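Local coordinates for trehalose-6-phosphate phosphatase (Cryptococcus neoformans, PDB 5DX9), which belongs to the trehalose-phosphatase family of the HAD superfamily and binds a magnesium ion together with a glycan, at residues Gly129-Val134 with Thr140-Asn145; Phe150-Cys155 with Gly177-Glu182; Lys121-Arg126 with Lys156-Leu161; Met113-Glu118 with Pro168-Glu173. All coordinates share one frame; numbering follows the deposited sequence.

Interaction 1 (Gly129-Val134 with Thr140-Asn145). With G6P (6-O-phosphono-alpha-D-glucopyranose), chain B; GLC (alpha-D-glucopyranose), chain C.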
# COMPACT_ATOMS: atom_id res chain seq x y z
N GLY A 129 1.73 -4.85 -27.82
CA GLY A 129 2.28 -3.92 -26.86
C GLY A 129 1.81 -4.22 -25.45
O GLY A 129 2.33 -3.66 -24.48
N SER A 130 0.82 -5.09 -25.32
CA SER A 130 0.34 -5.50 -24.01
C SER A 130 1.28 -6.53 -23.41
O SER A 130 1.91 -7.30 -24.14
CB SER A 130 -1.08 -6.07 -24.09
OG SER A 130 -1.07 -7.37 -24.63
N THR A 131 1.38 -6.54 -22.09
CA THR A 131 2.25 -7.47 -21.40
C THR A 131 1.53 -8.09 -20.21
O THR A 131 0.55 -7.53 -19.71
CB THR A 131 3.55 -6.79 -20.93
OG1 THR A 131 4.54 -7.78 -20.62
CG2 THR A 131 3.29 -5.93 -19.69
N ILE A 132 2.00 -9.25 -19.76
CA ILE A 132 1.39 -9.92 -18.63
C ILE A 132 2.40 -10.09 -17.50
O ILE A 132 3.56 -10.43 -17.73
CB ILE A 132 0.82 -11.30 -19.03
CG1 ILE A 132 -0.01 -11.88 -17.89
CG2 ILE A 132 1.94 -12.25 -19.42
CD1 ILE A 132 -0.73 -13.16 -18.24
N GLU A 133 1.95 -9.82 -16.28
CA GLU A 133 2.81 -9.95 -15.11
C GLU A 133 2.23 -10.95 -14.13
O GLU A 133 1.50 -10.59 -13.22
CB GLU A 133 3.00 -8.59 -14.43
CG GLU A 133 4.45 -8.19 -14.24
CD GLU A 133 4.60 -6.86 -13.52
OE1 GLU A 133 3.92 -5.89 -13.90
OE2 GLU A 133 5.41 -6.79 -12.58
N VAL A 134 2.56 -12.22 -14.33
CA VAL A 134 2.16 -13.26 -13.39
C VAL A 134 3.02 -13.17 -12.14
O VAL A 134 4.23 -13.34 -12.19
CB VAL A 134 2.27 -14.66 -14.01
CG1 VAL A 134 1.91 -15.72 -12.98
CG2 VAL A 134 1.38 -14.77 -15.24
N THR A 140 -1.17 -9.24 -13.28
CA THR A 140 -1.41 -7.93 -13.88
C THR A 140 -1.26 -7.97 -15.39
O THR A 140 -0.29 -8.51 -15.91
CB THR A 140 -0.44 -6.88 -13.32
OG1 THR A 140 -0.56 -6.82 -11.90
CG2 THR A 140 -0.73 -5.51 -13.92
N TRP A 141 -2.24 -7.40 -16.08
CA TRP A 141 -2.16 -7.23 -17.53
C TRP A 141 -1.93 -5.76 -17.86
O TRP A 141 -2.74 -4.91 -17.51
CB TRP A 141 -3.44 -7.74 -18.21
CG TRP A 141 -3.41 -7.63 -19.71
CD1 TRP A 141 -2.63 -8.36 -20.57
CD2 TRP A 141 -4.20 -6.76 -20.53
NE1 TRP A 141 -2.89 -7.99 -21.87
CE2 TRP A 141 -3.84 -7.01 -21.87
CE3 TRP A 141 -5.17 -5.79 -20.26
CZ2 TRP A 141 -4.42 -6.33 -22.94
CZ3 TRP A 141 -5.74 -5.11 -21.32
CH2 TRP A 141 -5.37 -5.38 -22.64
N HIS A 142 -0.81 -5.48 -18.51
CA HIS A 142 -0.46 -4.11 -18.88
C HIS A 142 -0.84 -3.80 -20.32
O HIS A 142 -0.65 -4.64 -21.21
CB HIS A 142 1.04 -3.88 -18.70
CG HIS A 142 1.52 -4.04 -17.29
ND1 HIS A 142 1.41 -3.05 -16.35
CD2 HIS A 142 2.13 -5.09 -16.67
CE1 HIS A 142 1.92 -3.47 -15.20
NE2 HIS A 142 2.36 -4.70 -15.38
N TYR A 143 -1.36 -2.61 -20.57
CA TYR A 143 -1.63 -2.17 -21.93
C TYR A 143 -1.16 -0.73 -22.16
O TYR A 143 -1.58 -0.08 -23.11
CB TYR A 143 -3.12 -2.30 -22.27
CG TYR A 143 -4.02 -1.40 -21.45
CD1 TYR A 143 -4.36 -0.13 -21.90
CD2 TYR A 143 -4.52 -1.81 -20.23
CE1 TYR A 143 -5.18 0.70 -21.16
CE2 TYR A 143 -5.34 -0.99 -19.47
CZ TYR A 143 -5.66 0.26 -19.94
OH TYR A 143 -6.48 1.08 -19.18
N ARG A 144 -0.28 -0.25 -21.29
CA ARG A 144 0.21 1.12 -21.39
C ARG A 144 0.98 1.37 -22.69
O ARG A 144 1.03 2.49 -23.18
CB ARG A 144 1.11 1.48 -20.19
CG ARG A 144 1.69 2.89 -20.26
CD ARG A 144 2.53 3.22 -19.04
NE ARG A 144 1.74 3.20 -17.81
CZ ARG A 144 0.92 4.18 -17.43
NH1 ARG A 144 0.79 5.26 -18.18
NH2 ARG A 144 0.23 4.06 -16.31
N ASN A 145 1.57 0.32 -23.24
CA ASN A 145 2.34 0.46 -24.47
C ASN A 145 1.65 -0.18 -25.67
O ASN A 145 2.28 -0.49 -26.67
CB ASN A 145 3.74 -0.11 -24.28
CG ASN A 145 4.55 0.66 -23.25
OD1 ASN A 145 4.60 1.89 -23.28
ND2 ASN A 145 5.16 -0.06 -22.32
C1 G6P B . 2.95 -1.53 -11.18
C2 G6P B . 3.24 -3.03 -11.17
C3 G6P B . 1.97 -3.85 -11.17
C4 G6P B . 1.13 -3.51 -9.96
C5 G6P B . 0.99 -2.00 -9.66
C6 G6P B . 0.91 -1.73 -8.15
O1 G6P B . 2.38 -1.09 -12.42
O2 G6P B . 4.04 -3.35 -12.31
O3 G6P B . 2.28 -5.25 -11.08
O4 G6P B . -0.15 -4.12 -10.22
O5 G6P B . 2.08 -1.18 -10.10
O6 G6P B . 2.07 -0.99 -7.69
P G6P B . 2.01 -0.04 -6.37
O1P G6P B . 3.41 0.07 -5.59
O2P G6P B . 1.62 1.33 -6.79
O3P G6P B . 0.88 -0.66 -5.41
C1 GLC C . 2.29 0.34 -12.48
C2 GLC C . 1.49 0.77 -13.71
C3 GLC C . 2.28 0.52 -14.99
C4 GLC C . 3.66 1.15 -14.91
C5 GLC C . 4.39 0.70 -13.65
C6 GLC C . 5.71 1.45 -13.45
O2 GLC C . 0.24 0.05 -13.73
O3 GLC C . 1.57 1.08 -16.10
O4 GLC C . 4.39 0.77 -16.10
O5 GLC C . 3.59 0.93 -12.49
O6 GLC C . 5.49 2.86 -13.54
O HOH W 1 1.80 -2.14 -22.19
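The imidazole of H142 meets E133 at its edge, where G6P O2 also lies, while T140 CG2 sits over one face, off toward the rim. NE2 gives a very short hydrogen bond of 2.5 Å to E133 OE1, and the carboxylate and ring planes are only 24° apart. The same OE1 accepts from G6P O2 at 3.0 Å and weakly from O3, so histidine and sugar share one oxygen. T131 lies alongside H142: its CG2, set between backbone N and carbonyl carbon (OG1 anti to N, chi1 -163°), packs tightly at 3.2 Å from H142 CB. On the reverse side of the hairpin the W141 indole comes back alongside S130, whose CB is 3.4 Å from W141 NE1. Further along, R144 NE gives GLC O3 a nearly straight bond of 2.7 Å (167°). The backbones are joined in antiparallel register, T131 with H142 and E133 with T140, and water 1 links G129 O to N145 N beyond the strands. The polar residues thus face the glycan, while W141 faces the helices: its ring meets F120 of helix 112-125 and touches C155 of helix 148-166, and its backbone bonds to L181 of strand 180-185.

Interaction 2 (Phe150-Cys155 with Gly177-Glu182). With GLC (alpha-D-glucopyranose), chain C; G6P (6-O-phosphono-alpha-D-glucopyranose), chain B.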
# COMPACT_ATOMS: atom_id res chain seq x y z
N PHE A 150 -7.11 1.02 -29.10
CA PHE A 150 -7.39 -0.42 -29.08
C PHE A 150 -7.04 -1.04 -27.72
O PHE A 150 -7.58 -2.08 -27.35
CB PHE A 150 -6.62 -1.13 -30.19
CG PHE A 150 -6.99 -2.57 -30.36
CD1 PHE A 150 -8.27 -2.93 -30.74
CD2 PHE A 150 -6.06 -3.58 -30.12
CE1 PHE A 150 -8.62 -4.26 -30.89
CE2 PHE A 150 -6.40 -4.90 -30.27
CZ PHE A 150 -7.69 -5.25 -30.66
N GLY A 151 -6.15 -0.39 -26.98
CA GLY A 151 -5.77 -0.86 -25.66
C GLY A 151 -6.89 -0.72 -24.66
O GLY A 151 -7.19 -1.64 -23.90
N GLU A 152 -7.53 0.45 -24.65
CA GLU A 152 -8.65 0.69 -23.75
C GLU A 152 -9.82 -0.19 -24.13
O GLU A 152 -10.49 -0.75 -23.26
CB GLU A 152 -9.07 2.16 -23.79
CG GLU A 152 -7.89 3.12 -23.88
CD GLU A 152 -8.18 4.47 -23.27
OE1 GLU A 152 -7.94 4.64 -22.06
OE2 GLU A 152 -8.64 5.37 -24.01
N PHE A 153 -10.06 -0.32 -25.43
CA PHE A 153 -11.14 -1.16 -25.92
C PHE A 153 -10.93 -2.59 -25.45
O PHE A 153 -11.83 -3.21 -24.88
CB PHE A 153 -11.23 -1.11 -27.45
CG PHE A 153 -12.25 -2.06 -28.02
CD1 PHE A 153 -13.56 -1.66 -28.19
CD2 PHE A 153 -11.89 -3.34 -28.40
CE1 PHE A 153 -14.50 -2.52 -28.71
CE2 PHE A 153 -12.83 -4.21 -28.92
CZ PHE A 153 -14.14 -3.80 -29.08
N GLN A 154 -9.73 -3.10 -25.65
CA GLN A 154 -9.40 -4.41 -25.20
C GLN A 154 -9.51 -4.50 -23.69
O GLN A 154 -9.99 -5.47 -23.18
CB GLN A 154 -8.01 -4.79 -25.67
CG GLN A 154 -7.90 -5.16 -27.13
CD GLN A 154 -8.73 -6.35 -27.49
OE1 GLN A 154 -9.93 -6.28 -27.52
NE2 GLN A 154 -8.09 -7.43 -27.77
N CYS A 155 -9.12 -3.45 -23.00
CA CYS A 155 -9.22 -3.43 -21.54
C CYS A 155 -10.65 -3.57 -21.08
O CYS A 155 -10.92 -4.30 -20.19
CB CYS A 155 -8.58 -2.17 -20.98
SG CYS A 155 -8.71 -1.89 -19.21
N GLY A 177 -6.26 -0.61 -12.64
CA GLY A 177 -5.12 0.21 -12.29
C GLY A 177 -4.80 1.22 -13.36
O GLY A 177 -5.58 1.44 -14.28
N LYS A 178 -3.63 1.86 -13.22
CA LYS A 178 -3.19 2.86 -14.18
C LYS A 178 -2.68 2.18 -15.44
O LYS A 178 -1.56 1.71 -15.50
CB LYS A 178 -2.12 3.76 -13.57
CG LYS A 178 -2.58 4.48 -12.31
CD LYS A 178 -1.68 5.65 -11.96
CE LYS A 178 -2.32 6.50 -10.85
NZ LYS A 178 -1.39 7.56 -10.34
N LYS A 179 -3.55 2.13 -16.45
CA LYS A 179 -3.24 1.45 -17.70
C LYS A 179 -2.94 -0.02 -17.47
O LYS A 179 -2.05 -0.59 -18.09
CB LYS A 179 -2.06 2.13 -18.40
CG LYS A 179 -2.31 3.57 -18.81
CD LYS A 179 -3.44 3.68 -19.82
CE LYS A 179 -3.78 5.14 -20.12
NZ LYS A 179 -5.08 5.25 -20.84
N ASN A 180 -3.68 -0.63 -16.54
CA ASN A 180 -3.57 -2.07 -16.33
C ASN A 180 -4.85 -2.67 -15.77
O ASN A 180 -5.73 -1.95 -15.29
CB ASN A 180 -2.38 -2.39 -15.40
CG ASN A 180 -2.69 -2.19 -13.91
OD1 ASN A 180 -3.69 -2.68 -13.38
ND2 ASN A 180 -1.80 -1.48 -13.22
N LEU A 181 -4.95 -3.99 -15.85
CA LEU A 181 -5.92 -4.75 -15.07
C LEU A 181 -5.17 -5.69 -14.14
O LEU A 181 -4.16 -6.27 -14.52
CB LEU A 181 -6.85 -5.55 -15.98
CG LEU A 181 -7.97 -4.81 -16.71
CD1 LEU A 181 -8.87 -5.82 -17.42
CD2 LEU A 181 -8.78 -3.95 -15.74
N GLU A 182 -5.67 -5.84 -12.91
CA GLU A 182 -5.06 -6.76 -11.97
C GLU A 182 -6.12 -7.56 -11.22
O GLU A 182 -7.19 -7.04 -10.89
CB GLU A 182 -4.17 -6.02 -10.98
CG GLU A 182 -3.28 -6.93 -10.15
CD GLU A 182 -2.29 -6.17 -9.30
OE1 GLU A 182 -1.37 -6.80 -8.74
OE2 GLU A 182 -2.43 -4.93 -9.20
C1 GLC C . 2.29 0.34 -12.48
C2 GLC C . 1.49 0.77 -13.71
C3 GLC C . 2.28 0.52 -14.99
C4 GLC C . 3.66 1.15 -14.91
C5 GLC C . 4.39 0.70 -13.65
C6 GLC C . 5.71 1.45 -13.45
O2 GLC C . 0.24 0.05 -13.73
O3 GLC C . 1.57 1.08 -16.10
O4 GLC C . 4.39 0.77 -16.10
O5 GLC C . 3.59 0.93 -12.49
O6 GLC C . 5.49 2.86 -13.54
C1 G6P B . 2.95 -1.53 -11.18
C2 G6P B . 3.24 -3.03 -11.17
C3 G6P B . 1.97 -3.85 -11.17
C4 G6P B . 1.13 -3.51 -9.96
C5 G6P B . 0.99 -2.00 -9.66
C6 G6P B . 0.91 -1.73 -8.15
O1 G6P B . 2.38 -1.09 -12.42
O2 G6P B . 4.04 -3.35 -12.31
O3 G6P B . 2.28 -5.25 -11.08
O4 G6P B . -0.15 -4.12 -10.22
O5 G6P B . 2.08 -1.18 -10.10
O6 G6P B . 2.07 -0.99 -7.69
P G6P B . 2.01 -0.04 -6.37
O1P G6P B . 3.41 0.07 -5.59
O2P G6P B . 1.62 1.33 -6.79
O3P G6P B . 0.88 -0.66 -5.41
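This is a helix-on-sheet contact: C155 and E152 of helix 148-166 meet L181, within strand 180-185, and K179, in the turn before it. The apolar part is small and close, with C155 SG, anti to its backbone nitrogen (chi1 175°), 3.9 Å from L181 CG, and L181 CD1 3.8 Å from C155 O. The short C155 side chain meets the branched end of L181 directly; in the model its sulfur is also covalently linked to beta-mercaptoethanol, probably from the crystallisation liquor. Nearer solvent, E152 OE1 forms a salt bridge of 3.2 Å with K179 NZ, a charged pair suited to a partly exposed place. K179 sits in the type II turn G177-N180 and bends at chi2 (-62°) to bring its amine across to the helix. Strand alternation sends the next polar groups to the other face of the sheet: N180 ND2 gives GLC O2 a bond of 2.6 Å, and E182 OE2 accepts from G6P O4 at 2.6 Å. K178 O takes both GLC O2 and O3. Strand 180-185 is also bonded to strand 172-177 through E182 and L175, while L181 touches A158 and L159 of helix 148-166 and F120 of helix 112-125.

Interaction 3 (Lys121-Arg126 with Lys156-Leu161)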
# COMPACT_ATOMS: atom_id res chain seq x y z
N LYS A 121 -3.60 -13.96 -21.12
CA LYS A 121 -2.80 -14.46 -22.23
C LYS A 121 -3.56 -14.27 -23.53
O LYS A 121 -2.99 -13.88 -24.55
CB LYS A 121 -2.45 -15.94 -22.05
CG LYS A 121 -1.21 -16.20 -21.21
CD LYS A 121 -0.89 -17.68 -21.19
CE LYS A 121 0.33 -17.98 -20.33
NZ LYS A 121 0.53 -19.44 -20.17
N TYR A 122 -4.86 -14.56 -23.49
CA TYR A 122 -5.73 -14.36 -24.63
C TYR A 122 -5.62 -12.94 -25.15
O TYR A 122 -5.45 -12.72 -26.35
CB TYR A 122 -7.18 -14.67 -24.25
CG TYR A 122 -8.18 -14.33 -25.33
CD1 TYR A 122 -8.60 -15.29 -26.24
CD2 TYR A 122 -8.70 -13.04 -25.45
CE1 TYR A 122 -9.51 -14.98 -27.23
CE2 TYR A 122 -9.60 -12.73 -26.44
CZ TYR A 122 -10.00 -13.70 -27.33
OH TYR A 122 -10.91 -13.40 -28.32
N TYR A 123 -5.71 -11.98 -24.24
CA TYR A 123 -5.71 -10.57 -24.62
C TYR A 123 -4.31 -10.04 -24.89
O TYR A 123 -4.15 -9.07 -25.63
CB TYR A 123 -6.40 -9.73 -23.55
CG TYR A 123 -7.90 -9.87 -23.59
CD1 TYR A 123 -8.65 -9.11 -24.47
CD2 TYR A 123 -8.55 -10.77 -22.76
CE1 TYR A 123 -10.03 -9.24 -24.51
CE2 TYR A 123 -9.92 -10.91 -22.81
CZ TYR A 123 -10.66 -10.14 -23.69
OH TYR A 123 -12.03 -10.28 -23.73
N THR A 124 -3.30 -10.66 -24.30
CA THR A 124 -1.92 -10.26 -24.55
C THR A 124 -1.54 -10.59 -25.99
O THR A 124 -0.88 -9.80 -26.66
CB THR A 124 -0.93 -10.94 -23.59
OG1 THR A 124 -1.27 -10.62 -22.24
CG2 THR A 124 0.49 -10.48 -23.88
N GLU A 125 -1.98 -11.75 -26.46
CA GLU A 125 -1.68 -12.21 -27.81
C GLU A 125 -2.42 -11.40 -28.88
O GLU A 125 -1.97 -11.30 -30.01
CB GLU A 125 -2.02 -13.70 -27.96
CG GLU A 125 -1.29 -14.60 -26.97
CD GLU A 125 -1.82 -16.03 -26.98
OE1 GLU A 125 -1.41 -16.82 -26.09
OE2 GLU A 125 -2.64 -16.37 -27.86
N ARG A 126 -3.55 -10.82 -28.50
CA ARG A 126 -4.38 -10.09 -29.45
C ARG A 126 -4.34 -8.59 -29.21
O ARG A 126 -5.13 -7.84 -29.78
CB ARG A 126 -5.82 -10.61 -29.40
CG ARG A 126 -5.99 -12.00 -29.98
CD ARG A 126 -7.25 -12.67 -29.49
NE ARG A 126 -7.36 -14.04 -29.98
CZ ARG A 126 -6.72 -15.09 -29.45
NH1 ARG A 126 -5.93 -14.92 -28.40
NH2 ARG A 126 -6.88 -16.30 -29.97
N LYS A 156 -11.55 -2.88 -21.74
CA LYS A 156 -12.95 -2.93 -21.37
C LYS A 156 -13.54 -4.27 -21.64
O LYS A 156 -14.38 -4.73 -20.91
CB LYS A 156 -13.75 -1.89 -22.14
CG LYS A 156 -13.56 -0.49 -21.63
CD LYS A 156 -13.84 0.52 -22.72
CE LYS A 156 -13.77 1.94 -22.21
NZ LYS A 156 -12.39 2.46 -22.20
N GLN A 157 -13.10 -4.90 -22.70
CA GLN A 157 -13.60 -6.24 -23.01
C GLN A 157 -13.11 -7.26 -21.99
O GLN A 157 -13.88 -8.12 -21.54
CB GLN A 157 -13.18 -6.67 -24.42
CG GLN A 157 -13.76 -8.02 -24.82
CD GLN A 157 -13.30 -8.48 -26.20
OE1 GLN A 157 -12.96 -7.66 -27.05
NE2 GLN A 157 -13.29 -9.79 -26.41
N ALA A 158 -11.83 -7.18 -21.63
CA ALA A 158 -11.26 -8.08 -20.63
C ALA A 158 -11.92 -7.85 -19.27
O ALA A 158 -12.23 -8.80 -18.56
CB ALA A 158 -9.76 -7.89 -20.54
N LEU A 159 -12.12 -6.59 -18.93
CA LEU A 159 -12.78 -6.22 -17.69
C LEU A 159 -14.19 -6.81 -17.65
O LEU A 159 -14.57 -7.45 -16.67
CB LEU A 159 -12.84 -4.70 -17.53
CG LEU A 159 -13.51 -4.19 -16.25
CD1 LEU A 159 -12.78 -4.74 -15.04
CD2 LEU A 159 -13.55 -2.67 -16.22
N ASP A 160 -14.94 -6.59 -18.72
CA ASP A 160 -16.31 -7.09 -18.82
C ASP A 160 -16.35 -8.61 -18.70
O ASP A 160 -17.26 -9.16 -18.08
CB ASP A 160 -16.95 -6.65 -20.14
CG ASP A 160 -17.25 -5.17 -20.17
OD1 ASP A 160 -17.88 -4.71 -21.14
OD2 ASP A 160 -16.85 -4.46 -19.21
N LEU A 161 -15.37 -9.29 -19.30
CA LEU A 161 -15.31 -10.74 -19.20
C LEU A 161 -14.99 -11.20 -17.78
O LEU A 161 -15.62 -12.12 -17.26
CB LEU A 161 -14.26 -11.31 -20.16
CG LEU A 161 -14.11 -12.83 -20.06
CD1 LEU A 161 -15.33 -13.52 -20.66
CD2 LEU A 161 -12.82 -13.33 -20.70
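The aromatic contacts come first: the ring of Y123 lies between A158 on one face and its own neighbour Y122 on the other. A158 CB sits 3.8 Å from the ring centroid and 11° off the normal, a CH-pi contact almost directly over the centre, and Y122 CD2 stands 3.5 Å above the opposite face, over its centre. With CG anti to its carbonyl carbon (chi1 -76°), Y123 is aimed at helix 148-166, and the small alanine leaves room for the ring to lie flat against the backbone, where A158 CA is 3.7 Å from Y123 CZ. Apolar contact continues at the ring edge, where L161 CD2 comes to 4.3 Å from Y123 CE2. Among polar groups, the extended chain of Q157 passes at about a right angle to Y123, its amide plane 84° from the ring, and its end lies close to the phenol oxygen. Within 121-126, R126 NH1 bonds to Y122 O at 3.0 Å, in the carbonyl plane, and the face of its guanidinium lies against Y122 CE1, so that R126 backs the tyrosine that in turn backs Y123. The segments 121-125 and 156-161 run nearly antiparallel, their axes 11.0 Å apart at closest, a separation that one large aromatic side chain spans. Chemically, the join depends mainly on dispersion and CH-pi contact across a buried ring, with the phenol oxygen carried outward to the polar, exposed Q157.

Interaction 4 (Met113-Glu118 with Pro168-Glu173)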
# COMPACT_ATOMS: atom_id res chain seq x y z
N MSE A 113 -6.15 -18.54 -10.39
CA MSE A 113 -5.01 -17.96 -11.08
C MSE A 113 -4.87 -18.44 -12.53
O MSE A 113 -4.61 -17.64 -13.43
CB MSE A 113 -3.72 -18.25 -10.32
CG MSE A 113 -3.72 -17.65 -8.92
SE MSE A 113 -1.95 -17.05 -8.35
CE MSE A 113 -1.71 -15.59 -9.61
N SER A 114 -5.03 -19.75 -12.74
CA SER A 114 -4.94 -20.31 -14.09
C SER A 114 -5.97 -19.68 -15.00
O SER A 114 -5.67 -19.30 -16.13
CB SER A 114 -5.13 -21.83 -14.05
OG SER A 114 -4.15 -22.45 -13.24
N GLU A 115 -7.20 -19.57 -14.50
CA GLU A 115 -8.31 -19.02 -15.26
C GLU A 115 -8.02 -17.58 -15.68
O GLU A 115 -8.27 -17.20 -16.82
CB GLU A 115 -9.60 -19.08 -14.45
CG GLU A 115 -9.97 -20.48 -13.98
CD GLU A 115 -11.14 -20.49 -13.01
OE1 GLU A 115 -11.23 -19.58 -12.16
OE2 GLU A 115 -11.97 -21.42 -13.09
N VAL A 116 -7.49 -16.80 -14.75
CA VAL A 116 -7.16 -15.40 -15.03
C VAL A 116 -5.98 -15.29 -15.98
O VAL A 116 -5.99 -14.45 -16.89
CB VAL A 116 -6.85 -14.63 -13.73
CG1 VAL A 116 -6.11 -13.33 -14.05
CG2 VAL A 116 -8.14 -14.35 -12.97
N GLU A 117 -4.97 -16.12 -15.78
CA GLU A 117 -3.80 -16.12 -16.65
C GLU A 117 -4.19 -16.44 -18.09
O GLU A 117 -3.70 -15.81 -19.03
CB GLU A 117 -2.74 -17.13 -16.16
CG GLU A 117 -1.50 -17.17 -17.05
CD GLU A 117 -0.37 -18.00 -16.45
OE1 GLU A 117 -0.59 -18.70 -15.44
OE2 GLU A 117 0.75 -17.95 -17.01
N GLU A 118 -5.09 -17.41 -18.25
CA GLU A 118 -5.56 -17.80 -19.57
C GLU A 118 -6.26 -16.62 -20.26
O GLU A 118 -6.06 -16.38 -21.45
CB GLU A 118 -6.51 -19.00 -19.48
CG GLU A 118 -7.09 -19.43 -20.81
CD GLU A 118 -8.15 -20.51 -20.67
OE1 GLU A 118 -8.61 -21.03 -21.71
OE2 GLU A 118 -8.53 -20.83 -19.53
N PRO A 168 -17.93 -13.13 -10.02
CA PRO A 168 -19.09 -13.58 -9.23
C PRO A 168 -19.00 -15.00 -8.69
O PRO A 168 -19.83 -15.38 -7.87
CB PRO A 168 -20.25 -13.47 -10.23
CG PRO A 168 -19.81 -12.44 -11.20
CD PRO A 168 -18.34 -12.66 -11.35
N ARG A 169 -18.01 -15.78 -9.12
CA ARG A 169 -17.90 -17.16 -8.66
C ARG A 169 -16.51 -17.51 -8.14
O ARG A 169 -16.21 -18.68 -7.89
CB ARG A 169 -18.30 -18.13 -9.78
CG ARG A 169 -17.60 -17.91 -11.11
CD ARG A 169 -18.22 -18.80 -12.19
NE ARG A 169 -17.68 -18.53 -13.52
CZ ARG A 169 -16.66 -19.19 -14.06
NH1 ARG A 169 -16.06 -20.16 -13.38
NH2 ARG A 169 -16.24 -18.88 -15.28
N ARG A 170 -15.67 -16.50 -7.97
CA ARG A 170 -14.32 -16.73 -7.45
C ARG A 170 -13.99 -15.70 -6.37
O ARG A 170 -14.42 -14.55 -6.46
CB ARG A 170 -13.30 -16.67 -8.58
CG ARG A 170 -13.51 -17.71 -9.68
CD ARG A 170 -13.35 -19.13 -9.16
NE ARG A 170 -13.34 -20.11 -10.24
CZ ARG A 170 -14.40 -20.81 -10.63
NH1 ARG A 170 -15.57 -20.64 -10.03
NH2 ARG A 170 -14.29 -21.68 -11.63
N PRO A 171 -13.22 -16.11 -5.35
CA PRO A 171 -12.79 -15.22 -4.27
C PRO A 171 -11.71 -14.26 -4.73
O PRO A 171 -10.60 -14.27 -4.20
CB PRO A 171 -12.25 -16.19 -3.22
CG PRO A 171 -11.75 -17.34 -4.02
CD PRO A 171 -12.72 -17.48 -5.17
N ILE A 172 -12.04 -13.43 -5.71
CA ILE A 172 -11.09 -12.49 -6.28
C ILE A 172 -11.62 -11.06 -6.27
O ILE A 172 -12.83 -10.84 -6.16
CB ILE A 172 -10.74 -12.85 -7.74
CG1 ILE A 172 -11.96 -12.62 -8.64
CG2 ILE A 172 -10.23 -14.28 -7.84
CD1 ILE A 172 -11.74 -13.00 -10.09
N GLU A 173 -10.72 -10.10 -6.39
CA GLU A 173 -11.10 -8.73 -6.68
C GLU A 173 -10.41 -8.30 -7.96
O GLU A 173 -9.23 -8.56 -8.15
CB GLU A 173 -10.75 -7.78 -5.53
CG GLU A 173 -11.32 -6.37 -5.70
CD GLU A 173 -12.84 -6.37 -5.84
OE1 GLU A 173 -13.52 -6.98 -4.98
OE2 GLU A 173 -13.35 -5.76 -6.80
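E115 and R170 form a salt bridge in which the guanidinium grips the carboxylate side-on with two nitrogens. R170 NE gives a hydrogen bond of 2.9 Å to E115 OE1, and R170 NH2 one of 2.8 Å to E115 OE2. Both oxygens use their syn lone pairs, and two bonds hold the planar groups nearly coplanar, 20° apart, and restrict their rotation; the NH2 bond is the straighter, at 158°. R170 reaches this position by folding at chi2 (-64°), whereas E115 runs extended from the helix. The third nitrogen, R170 NH1, is turned back to R169 O at 3.0 Å, which ties the guanidinium to its own loop as well. R169 adds a second positive charge: its NH1 lies 4.3 Å from E115 OE2, beyond a salt bridge, and its NE bonds weakly to S165 O. The carboxylate probably offsets part of the repulsion between the two neighbouring guanidinium groups. Such long charged chains suit a surface contact, for their ends can meet while the backbones stay well apart. Deeper down the character becomes apolar. V116 and I172 point toward each other without quite touching, V116 CG2 being 4.8 Å from I172 CD1; L166 of helix 148-166 and V183 of strand 180-185 touch both. P171, at the centre of an inverse gamma turn, leads the chain into strand 172-177. A bidentate arginine-carboxylate bridge here joins the first half of helix 112-125 to the loop leading into edge strand 172-177 of the alpha-beta-beta-alpha-beta-beta cap, consistent with the C2-type module of HAD trehalose phosphatases.

In the fold
All four contacts belong to one module, an antiparallel sheet of strands 131-134, 139-142, 180-185 and 172-177 with helices 112-125 and 148-166 laid on one side. Interactions 1 and 2 lie about 8 Å apart between centres, share neighbouring strands, and together line the glycan pocket. Interaction 3, about 9 Å from interaction 2 and 11 Å from interaction 1, pairs the helices behind that sheet; interaction 4 lies about 13 Å from interaction 3 and 17 Å from interactions 1 and 2, where the chain enters edge strand 172-177. Along the chain 113-118 and 168-173 enclose interactions 1 and 3; interaction 2 alternates with 3 and 4. One sheet face thus meets the glycan, the other the helices.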